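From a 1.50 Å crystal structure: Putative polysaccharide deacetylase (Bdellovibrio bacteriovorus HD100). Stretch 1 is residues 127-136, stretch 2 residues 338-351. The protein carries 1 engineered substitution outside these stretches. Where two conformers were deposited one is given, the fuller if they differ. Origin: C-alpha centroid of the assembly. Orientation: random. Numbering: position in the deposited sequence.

Stretch 1 127-136: SMSVPGHALK
Stretch 2, residues 338-351: QRRTAEIMPQFLRE

Stretch 1 is an irregular segment without helix or strand; stretch 2 is a helix from Arg 339 onward, with Gln 338 at its N-cap position. The CA pairs set the register: Val 130 CA lies 4.9 Å from Gln 347 CA, Gly 132 CA lies 4.7 Å from Glu 343 CA, and Ala 134 CA lies 5.2 Å from Ala 342 CA. Stretch 1 therefore runs against the helix direction, and the contact buries 641 Å² summed over both sides.

The helix is kinked where the N atoms of Pro 346 and Gln 347 have no bond to the turn before. A proline nitrogen carries no hydrogen, and Ile 344 sits nearby at phi/psi -95/0. Regular bonding resumes with Phe 348 N to Ile 344 O at 2.8 Å.

Ser 127 makes no contact with the helix. Met 128 (phi/psi -96/134, chi1 m, chi2 t, chi3 104°) points its CB toward the helix, and its CE reaches Ile 344 CG2 at 3.8 Å. Ser 129 (-73/-25, chi1 p) accepts at OG from Gln 347 NE2, 3.1 Å away with an angle of 166° at the hydrogen.

The other end of the same amide takes the next residue: Val 130 N donates to Gln 347 OE1 at 2.8 Å and 156°. Gln 347 (chi1 t, chi2 p, chi3 62°) thus uses both amide atoms on consecutive residues. Ser 129 N is also 3.1 Å from Gln 347 OE1, but its angle is too poor for a hydrogen bond. Val 130 (-126/79, chi1 t) sets CG1 3.7 Å from Pro 346 CB. Its carbonyl enters a bridge at the kink: water 1 donates to Val 130 O (2.7 Å) and Glu 343 O (2.9 Å) and accepts from Gln 347 N (2.9 Å), occupying the amide left without a helical partner.

Pro 131 (-68/155, C-gamma endo) turns its CB away. Gly 132 (-122/-176) brings CA to 3.5 Å from Glu 343 O, a CA-H...O contact with 125° at H. An ideal CB here would lie 2.5 Å from Glu 343 O, a clash, so the close approach depends on the absent side chain. Water 2 accepts from Gly 132 N at 2.9 Å and lies 2.7 Å from Glu 343 O.

His 133 (-161/120, chi1 t, chi2 -56°) directs CB away, while water 3 links its N to Ala 342 O, both at 2.8 Å. Its ND1 accepts from Leu 135 N at 3.1 Å, a bond within the segment.

Ala 134 (-78/-18) points toward the helix, with CB 3.8 Å from Ala 342 CB. Its N donates to Glu 343 OE2 at 3.0 Å and 164°. Glu 343 OE2 also accepts from Arg 339 NE (2.9 Å, a salt bridge) and from Arg 339 NH2 (3.0 Å), with Glu 343 folded (chi1 m, chi2 m) and Arg 339 extended (chi1 to chi3 t).

Leu 135 (-105/-21, chi1 m, chi2 t) places CG over one guanidinium face, 3.7 Å from Arg 339 NH2. Lys 136 (-144/161) is out of reach.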

ATOM      1  N   SER A 127       6.389 -11.747 -19.929  1.00 27.02           N
ATOM      2  CA  SER A 127       7.832 -11.817 -19.836  1.00 30.82           C
ATOM      3  C   SER A 127       8.345 -12.211 -18.457  1.00 28.53           C
ATOM      4  O   SER A 127       9.556 -12.202 -18.226  1.00 36.85           O
ATOM      5  CB  SER A 127       8.455 -10.489 -20.285  1.00 39.01           C
ATOM      6  OG  SER A 127       8.039  -9.430 -19.455  1.00 46.07           O
ATOM      7  N   MET A 128       7.435 -12.562 -17.551  1.00 27.42           N
ATOM      8  CA  MET A 128       7.847 -12.984 -16.221  0.50 26.35           C
ATOM      9  C   MET A 128       7.950 -14.467 -16.098  1.00 25.53           C
ATOM     10  O   MET A 128       7.043 -15.181 -16.491  1.00 29.30           O
ATOM     11  CB  MET A 128       6.860 -12.503 -15.201  0.50 26.93           C
ATOM     12  CG  MET A 128       6.897 -11.008 -15.106  0.50 25.04           C
ATOM     13  SD  MET A 128       5.437 -10.466 -14.261  0.50 27.09           S
ATOM     14  CE  MET A 128       6.186 -10.098 -12.702  0.50 23.79           C
ATOM     15  N   SER A 129       9.057 -14.933 -15.492  1.00 24.03           N
ATOM     16  CA  SER A 129       9.209 -16.379 -15.274  1.00 25.88           C
ATOM     17  C   SER A 129       8.306 -16.876 -14.178  1.00 22.87           C
ATOM     18  O   SER A 129       7.925 -18.053 -14.173  1.00 25.37           O
ATOM     19  CB  SER A 129      10.664 -16.783 -15.046  1.00 29.74           C
ATOM     20  OG  SER A 129      11.089 -16.378 -13.780  1.00 28.38           O
ATOM     21  N   VAL A 130       7.934 -15.974 -13.263  1.00 22.21           N
ATOM     22  CA  VAL A 130       7.015 -16.288 -12.153  1.00 22.08           C
ATOM     23  C   VAL A 130       5.857 -15.309 -12.151  1.00 22.95           C
ATOM     24  O   VAL A 130       5.887 -14.316 -11.449  1.00 24.88           O
ATOM     25  CB  VAL A 130       7.713 -16.314 -10.774  1.00 22.88           C
ATOM     26  CG1 VAL A 130       6.746 -16.830  -9.738  1.00 23.84           C
ATOM     27  CG2 VAL A 130       8.955 -17.199 -10.814  1.00 25.57           C
ATOM     28  N   PRO A 131       4.899 -15.535 -13.031  1.00 23.28           N
ATOM     29  CA  PRO A 131       3.842 -14.543 -13.155  1.00 23.75           C
ATOM     30  C   PRO A 131       2.963 -14.490 -11.911  1.00 25.31           C
ATOM     31  O   PRO A 131       2.892 -15.451 -11.162  1.00 27.84           O
ATOM     32  CB  PRO A 131       3.060 -15.008 -14.393  1.00 29.92           C
ATOM     33  CG  PRO A 131       3.325 -16.473 -14.470  1.00 31.67           C
ATOM     34  CD  PRO A 131       4.746 -16.633 -13.993  1.00 28.35           C
ATOM     35  N   GLY A 132       2.348 -13.335 -11.696  1.00 24.94           N
ATOM     36  CA  GLY A 132       1.355 -13.141 -10.690  1.00 27.03           C
ATOM     37  C   GLY A 132       0.060 -12.656 -11.303  1.00 23.77           C
ATOM     38  O   GLY A 132      -0.067 -12.638 -12.505  1.00 30.64           O
ATOM     39  N   HIS A 133      -0.920 -12.361 -10.464  1.00 22.34           N
ATOM     40  CA  HIS A 133      -2.181 -11.822 -10.900  1.00 22.58           C
ATOM     41  C   HIS A 133      -2.852 -11.174  -9.713  1.00 21.87           C
ATOM     42  O   HIS A 133      -3.171 -11.856  -8.734  1.00 23.52           O
ATOM     43  CB  HIS A 133      -3.116 -12.885 -11.452  1.00 24.61           C
ATOM     44  CG  HIS A 133      -4.056 -12.352 -12.463  1.00 25.47           C
ATOM     45  ND1 HIS A 133      -4.897 -11.296 -12.206  1.00 26.04           N
ATOM     46  CD2 HIS A 133      -4.285 -12.724 -13.742  1.00 29.27           C
ATOM     47  CE1 HIS A 133      -5.590 -11.023 -13.296  1.00 26.92           C
ATOM     48  NE2 HIS A 133      -5.239 -11.882 -14.243  1.00 28.13           N
ATOM     49  N   ALA A 134      -3.113  -9.879  -9.832  1.00 22.46           N
ATOM     50  CA  ALA A 134      -3.700  -9.159  -8.725  1.00 21.53           C
ATOM     51  C   ALA A 134      -5.186  -9.384  -8.557  1.00 23.70           C
ATOM     52  O   ALA A 134      -5.726  -9.025  -7.527  1.00 25.52           O
ATOM     53  CB  ALA A 134      -3.453  -7.680  -8.860  1.00 21.52           C
ATOM     54  N   LEU A 135      -5.860  -9.887  -9.593  1.00 25.06           N
ATOM     55  CA  LEU A 135      -7.318  -9.902  -9.639  1.00 25.67           C
ATOM     56  C   LEU A 135      -7.919 -11.275  -9.380  1.00 29.92           C
ATOM     57  O   LEU A 135      -9.141 -11.397  -9.124  1.00 33.58           O
ATOM     58  CB  LEU A 135      -7.865  -9.405 -10.969  1.00 25.73           C
ATOM     59  CG  LEU A 135      -7.353  -8.116 -11.476  1.00 25.58           C
ATOM     60  CD1 LEU A 135      -8.083  -7.774 -12.767  1.00 28.46           C
ATOM     61  CD2 LEU A 135      -7.496  -7.014 -10.431  1.00 27.41           C
ATOM     62  N   LYS A 136      -7.118 -12.320  -9.567  1.00 30.50           N
ATOM     63  CA  LYS A 136      -7.643 -13.667  -9.411  1.00 33.64           C
ATOM     64  C   LYS A 136      -6.624 -14.574  -8.807  1.00 32.18           C
ATOM     65  O   LYS A 136      -5.428 -14.267  -8.804  1.00 32.81           O
ATOM     66  CB  LYS A 136      -8.100 -14.233 -10.728  1.00 44.94           C
ATOM     67  CG  LYS A 136      -6.988 -14.570 -11.691  1.00 41.65           C
ATOM     68  CD  LYS A 136      -7.564 -15.232 -12.964  1.00 50.49           C
ATOM     69  CE  LYS A 136      -7.580 -14.247 -14.121  1.00 52.55           C
ATOM     70  NZ  LYS A 136      -8.495 -13.100 -13.880  1.00 68.44           N
ATOM     71  N   GLN A 338      -1.297  -1.028  -4.370  1.00 17.53           N
ATOM     72  CA  GLN A 338      -0.699  -0.818  -5.679  1.00 17.95           C
ATOM     73  C   GLN A 338      -0.802  -2.152  -6.463  1.00 17.09           C
ATOM     74  O   GLN A 338      -0.152  -3.142  -6.120  1.00 19.20           O
ATOM     75  CB  GLN A 338       0.767  -0.414  -5.556  1.00 20.25           C
ATOM     76  CG  GLN A 338       1.372   0.080  -6.868  1.00 21.96           C
ATOM     77  CD  GLN A 338       0.784   1.447  -7.278  1.00 21.85           C
ATOM     78  OE1 GLN A 338       0.811   2.456  -6.532  1.00 25.92           O
ATOM     79  NE2 GLN A 338       0.195   1.467  -8.422  1.00 26.87           N
ATOM     80  N   ARG A 339      -1.609  -2.164  -7.518  1.00 18.21           N
ATOM     81  CA  ARG A 339      -1.821  -3.402  -8.272  1.00 18.66           C
ATOM     82  C   ARG A 339      -0.523  -4.014  -8.737  1.00 18.97           C
ATOM     83  O   ARG A 339      -0.307  -5.238  -8.609  1.00 19.81           O
ATOM     84  CB  ARG A 339      -2.765  -3.200  -9.451  1.00 19.58           C
ATOM     85  CG  ARG A 339      -2.808  -4.439 -10.303  1.00 20.45           C
ATOM     86  CD  ARG A 339      -3.950  -4.474 -11.259  1.00 21.81           C
ATOM     87  NE  ARG A 339      -3.912  -5.731 -11.998  1.00 21.80           N
ATOM     88  CZ  ARG A 339      -4.655  -6.008 -13.050  1.00 21.45           C
ATOM     89  NH1 ARG A 339      -5.564  -5.147 -13.460  1.00 22.21           N
ATOM     90  NH2 ARG A 339      -4.526  -7.185 -13.636  1.00 22.23           N
ATOM     91  N   ARG A 340       0.377  -3.185  -9.251  1.00 18.87           N
ATOM     92  CA  ARG A 340       1.578  -3.748  -9.873  1.00 19.84           C
ATOM     93  C   ARG A 340       2.445  -4.467  -8.844  1.00 18.11           C
ATOM     94  O   ARG A 340       3.096  -5.433  -9.170  1.00 18.77           O
ATOM     95  CB  ARG A 340       2.367  -2.670 -10.583  1.00 19.32           C
ATOM     96  CG  ARG A 340       3.447  -3.194 -11.500  1.00 20.74           C
ATOM     97  CD  ARG A 340       4.027  -2.044 -12.318  1.00 21.56           C
ATOM     98  NE  ARG A 340       3.046  -1.229 -13.012  1.00 23.20           N
ATOM     99  CZ  ARG A 340       2.620  -1.400 -14.276  1.00 22.76           C
ATOM    100  NH1 ARG A 340       2.997  -2.425 -15.006  1.00 22.12           N
ATOM    101  NH2 ARG A 340       1.799  -0.528 -14.805  1.00 23.19           N
ATOM    102  N   THR A 341       2.394  -4.000  -7.601  1.00 17.49           N
ATOM    103  CA  THR A 341       3.097  -4.689  -6.524  1.00 17.73           C
ATOM    104  C   THR A 341       2.571  -6.100  -6.308  1.00 17.41           C
ATOM    105  O   THR A 341       3.371  -7.061  -6.140  1.00 19.14           O
ATOM    106  CB  THR A 341       3.059  -3.841  -5.255  1.00 18.69           C
ATOM    107  OG1 THR A 341       3.728  -2.603  -5.511  1.00 19.52           O
ATOM    108  CG2 THR A 341       3.698  -4.546  -4.040  1.00 19.01           C
ATOM    109  N   ALA A 342       1.245  -6.264  -6.350  1.00 18.22           N
ATOM    110  CA  ALA A 342       0.662  -7.622  -6.258  1.00 18.43           C
ATOM    111  C   ALA A 342       1.093  -8.444  -7.501  1.00 18.30           C
ATOM    112  O   ALA A 342       1.433  -9.641  -7.381  1.00 20.36           O
ATOM    113  CB  ALA A 342      -0.854  -7.566  -6.105  1.00 22.03           C
ATOM    114  N   GLU A 343       1.109  -7.821  -8.698  1.00 18.68           N
ATOM    115  CA  GLU A 343       1.450  -8.550  -9.901  1.00 19.80           C
ATOM    116  C   GLU A 343       2.874  -9.101  -9.861  1.00 20.30           C
ATOM    117  O   GLU A 343       3.133 -10.150 -10.437  1.00 20.25           O
ATOM    118  CB  GLU A 343       1.313  -7.646 -11.142  1.00 20.08           C
ATOM    119  CG  GLU A 343      -0.101  -7.176 -11.443  1.00 21.80           C
ATOM    120  CD  GLU A 343      -0.952  -8.228 -12.129  1.00 22.52           C
ATOM    121  OE1 GLU A 343      -0.438  -9.156 -12.808  1.00 24.91           O
ATOM    122  OE2 GLU A 343      -2.209  -8.101 -12.035  1.00 21.31           O
ATOM    123  N   ILE A 344       3.799  -8.353  -9.238  1.00 18.72           N
ATOM    124  CA  ILE A 344       5.202  -8.769  -9.208  1.00 18.97           C
ATOM    125  C   ILE A 344       5.595  -9.536  -7.944  1.00 17.64           C
ATOM    126  O   ILE A 344       6.739  -9.987  -7.837  1.00 18.28           O
ATOM    127  CB  ILE A 344       6.177  -7.590  -9.399  1.00 19.08           C
ATOM    128  CG1 ILE A 344       6.127  -6.595  -8.226  1.00 21.99           C
ATOM    129  CG2 ILE A 344       5.902  -6.901 -10.740  1.00 20.73           C
ATOM    130  CD1 ILE A 344       7.463  -5.990  -7.906  1.00 28.88           C
ATOM    131  N   MET A 345       4.646  -9.740  -7.023  1.00 18.24           N
ATOM    132  CA  MET A 345       5.050 -10.261  -5.722  1.00 18.94           C
ATOM    133  C   MET A 345       5.639 -11.685  -5.794  1.00 18.03           C
ATOM    134  O   MET A 345       6.704 -11.947  -5.198  1.00 18.51           O
ATOM    135  CB  MET A 345       3.928 -10.136  -4.699  1.00 18.46           C
ATOM    136  CG  MET A 345       4.365 -10.412  -3.253  1.00 18.64           C
ATOM    137  SD  MET A 345       5.743  -9.374  -2.671  1.00 20.21           S
ATOM    138  CE  MET A 345       5.142  -7.721  -2.990  1.00 19.34           C
ATOM    139  N   PRO A 346       4.982 -12.616  -6.534  1.00 18.47           N
ATOM    140  CA  PRO A 346       5.633 -13.942  -6.614  1.00 18.66           C
ATOM    141  C   PRO A 346       7.050 -13.895  -7.194  1.00 19.30           C
ATOM    142  O   PRO A 346       7.960 -14.543  -6.684  1.00 19.22           O
ATOM    143  CB  PRO A 346       4.681 -14.731  -7.517  1.00 19.71           C
ATOM    144  CG  PRO A 346       3.348 -14.085  -7.284  1.00 20.39           C
ATOM    145  CD  PRO A 346       3.624 -12.610  -7.141  1.00 19.79           C
ATOM    146  N   GLN A 347       7.235 -13.063  -8.204  1.00 18.99           N
ATOM    147  CA  GLN A 347       8.508 -12.945  -8.864  1.00 19.49           C
ATOM    148  C   GLN A 347       9.561 -12.319  -7.890  1.00 18.84           C
ATOM    149  O   GLN A 347      10.737 -12.747  -7.809  1.00 19.85           O
ATOM    150  CB  GLN A 347       8.366 -12.116 -10.123  1.00 21.07           C
ATOM    151  CG  GLN A 347       9.650 -12.081 -10.941  1.00 22.78           C
ATOM    152  CD  GLN A 347       9.795 -13.289 -11.870  1.00 25.29           C
ATOM    153  OE1 GLN A 347       8.979 -13.471 -12.734  1.00 25.88           O
ATOM    154  NE2 GLN A 347      10.777 -14.134 -11.642  1.00 32.15           N
ATOM    155  N   PHE A 348       9.131 -11.314  -7.140  1.00 17.73           N
ATOM    156  CA  PHE A 348       9.977 -10.647  -6.163  1.00 16.89           C
ATOM    157  C   PHE A 348      10.455 -11.626  -5.104  1.00 18.03           C
ATOM    158  O   PHE A 348      11.626 -11.661  -4.753  1.00 19.31           O
ATOM    159  CB  PHE A 348       9.228  -9.475  -5.519  1.00 18.53           C
ATOM    160  CG  PHE A 348       9.971  -8.828  -4.393  1.00 18.38           C
ATOM    161  CD1 PHE A 348      11.087  -8.068  -4.633  1.00 19.88           C
ATOM    162  CD2 PHE A 348       9.580  -9.008  -3.065  1.00 20.55           C
ATOM    163  CE1 PHE A 348      11.775  -7.451  -3.597  1.00 20.51           C
ATOM    164  CE2 PHE A 348      10.290  -8.426  -2.038  1.00 20.78           C
ATOM    165  CZ  PHE A 348      11.374  -7.645  -2.305  1.00 21.62           C
ATOM    166  N   LEU A 349       9.513 -12.399  -4.572  1.00 18.46           N
ATOM    167  CA  LEU A 349       9.839 -13.373  -3.563  1.00 18.28           C
ATOM    168  C   LEU A 349      10.830 -14.431  -4.074  1.00 18.99           C
ATOM    169  O   LEU A 349      11.748 -14.811  -3.360  1.00 21.01           O
ATOM    170  CB  LEU A 349       8.560 -13.984  -3.006  1.00 19.04           C
ATOM    171  CG  LEU A 349       7.618 -13.012  -2.261  1.00 19.59           C
ATOM    172  CD1 LEU A 349       6.244 -13.635  -2.035  1.00 20.68           C
ATOM    173  CD2 LEU A 349       8.252 -12.530  -0.980  1.00 20.60           C
ATOM    174  N   ARG A 350      10.616 -14.902  -5.295  1.00 19.14           N
ATOM    175  CA  ARG A 350      11.539 -15.850  -5.890  0.50 19.97           C
ATOM    176  C   ARG A 350      12.930 -15.239  -6.031  1.00 20.84           C
ATOM    177  O   ARG A 350      13.927 -15.896  -5.721  1.00 20.80           O
ATOM    178  CB  ARG A 350      10.993 -16.371  -7.227  0.50 20.11           C
ATOM    179  CG  ARG A 350      11.934 -17.312  -8.001  0.50 19.82           C
ATOM    180  CD  ARG A 350      12.380 -18.579  -7.273  0.50 22.60           C
ATOM    181  NE  ARG A 350      13.568 -19.197  -7.883  0.50 23.13           N
ATOM    182  CZ  ARG A 350      13.576 -20.086  -8.870  0.50 25.86           C
ATOM    183  NH1 ARG A 350      12.456 -20.539  -9.415  0.50 29.05           N
ATOM    184  NH2 ARG A 350      14.739 -20.544  -9.312  0.50 28.20           N
ATOM    185  N   GLU A 351      13.010 -13.989  -6.474  1.00 19.35           N
ATOM    186  CA  GLU A 351      14.330 -13.334  -6.589  1.00 20.29           C
ATOM    187  C   GLU A 351      14.995 -13.123  -5.217  1.00 19.94           C
ATOM    188  O   GLU A 351      16.203 -13.318  -5.129  1.00 22.03           O
ATOM    189  CB  GLU A 351      14.241 -12.040  -7.359  1.00 20.53           C
ATOM    190  CG  GLU A 351      14.216 -12.253  -8.857  1.00 20.83           C
ATOM    191  CD  GLU A 351      15.520 -12.909  -9.321  1.00 22.14           C
ATOM    192  OE1 GLU A 351      16.615 -12.363  -9.004  1.00 24.27           O
ATOM    193  OE2 GLU A 351      15.432 -13.980  -9.950  1.00 23.30           O
TER
HETATM  194  O   HOH W   1       5.101 -12.183  -9.969  1.00 19.94           O
HETATM  195  O   HOH W   2       2.647 -10.745 -13.068  1.00 37.95           O
HETATM  196  O   HOH W   3       0.204 -12.110  -7.864  1.00 22.83           O